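Local coordinates for MDM10 isoform 1 (Saccharomyces cerevisiae, PDB 7BTX), which forms part of the ERMES complex that tethers mitochondria to the endoplasmic reticulum and acts in late assembly of the outer-membrane TOM translocase, at residues Ser200-Asp203 / Leu204-Gly207. Sequence-based numbering, arbitrary orientation.
Sequences STSD and LLCG
Ser200 and Leu205 close the loop that joins strand 194-199 to strand 209-211 in this mitochondrial outer-membrane beta-barrel. The backbone N of Ser200 donates to Leu205 O at 2.6 Å. The bond is bent, with an N-H...O angle of 135°, and the donor is tilted 25° from the carbonyl plane. Both residues are buried, and this is the tight end of the loop. Here Ser200 CB lies alongside Leu205 CB at 3.9 Å. From the turn, Ser202 OG reaches back to the same methylene and stands 3.5 Å from Leu205 CB. One branch of the leucine, CD2, passes 4.0 Å from Ser202 OG. Beyond the loop, the Leu205 side chain packs on the backbone of a chain of another protein in the assembly.

The turn is also held from within. Ser200 OG lies anti to its own backbone N (chi1 165°), which turns it toward the chain that follows. There it accepts from Ser202 N at 2.9 Å, forming an ST turn.

The far side is looser and partly exposed. Thr201 CG2 and Leu204 CD2 approach only to 4.4 Å. Polar ends here are tied outside the loop: Thr201 OG1 bonds to Leu182 O, and Asp203 OD2 to Ser243 OG. Leu204 rests on Leu241 and Val242, in the loop between strands 230-240 and 245-258.

The chemistry implies a loop that Ser200 ties from within, while Thr201 and Asp203 tie it to neighbouring parts of the chain. With its carbonyl engaged by Ser200 N, Leu205 has its backbone held in the loop while its side chain packs on the other protein.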
# COMPACT_ATOMS: atom_id res chain seq x y z
N SER D 200 -3.47 -34.45 13.02
CA SER D 200 -3.28 -33.03 12.77
C SER D 200 -3.64 -32.24 14.01
O SER D 200 -3.93 -32.80 15.07
CB SER D 200 -4.11 -32.58 11.57
OG SER D 200 -4.19 -31.17 11.53
N THR D 201 -3.62 -30.92 13.88
CA THR D 201 -4.10 -30.05 14.94
C THR D 201 -5.00 -28.97 14.32
O THR D 201 -5.09 -27.84 14.82
CB THR D 201 -2.92 -29.45 15.73
OG1 THR D 201 -1.92 -30.45 15.89
CG2 THR D 201 -3.34 -29.08 17.15
N SER D 202 -5.65 -29.30 13.21
CA SER D 202 -6.55 -28.35 12.58
C SER D 202 -7.85 -28.25 13.37
O SER D 202 -8.16 -27.21 13.95
CB SER D 202 -6.82 -28.75 11.13
OG SER D 202 -7.25 -30.09 11.05
N ASP D 203 -8.62 -29.34 13.41
CA ASP D 203 -9.68 -29.40 14.41
C ASP D 203 -9.16 -30.16 15.61
O ASP D 203 -8.86 -29.58 16.66
CB ASP D 203 -10.91 -30.09 13.83
CG ASP D 203 -11.83 -29.13 13.09
OD1 ASP D 203 -11.53 -27.92 13.06
OD2 ASP D 203 -12.85 -29.60 12.54
N LEU D 204 -9.05 -31.48 15.46
CA LEU D 204 -8.07 -32.32 16.13
C LEU D 204 -7.71 -33.49 15.23
O LEU D 204 -7.46 -34.60 15.72
CB LEU D 204 -8.56 -32.82 17.49
CG LEU D 204 -8.06 -32.06 18.72
CD1 LEU D 204 -8.36 -32.82 19.99
CD2 LEU D 204 -6.57 -31.76 18.62
N LEU D 205 -7.70 -33.25 13.92
CA LEU D 205 -8.00 -34.22 12.87
C LEU D 205 -7.08 -35.43 12.88
O LEU D 205 -5.89 -35.32 12.59
CB LEU D 205 -7.90 -33.51 11.52
CG LEU D 205 -8.17 -34.30 10.25
CD1 LEU D 205 -9.65 -34.55 10.08
CD2 LEU D 205 -7.63 -33.55 9.06
N CYS D 206 -7.65 -36.58 13.22
CA CYS D 206 -7.00 -37.87 13.06
C CYS D 206 -7.45 -38.49 11.75
O CYS D 206 -8.52 -38.18 11.23
CB CYS D 206 -7.32 -38.80 14.23
SG CYS D 206 -6.45 -40.38 14.19
N GLY D 207 -6.62 -39.37 11.21
CA GLY D 207 -6.95 -39.89 9.90
C GLY D 207 -6.21 -41.18 9.61
O GLY D 207 -5.42 -41.67 10.42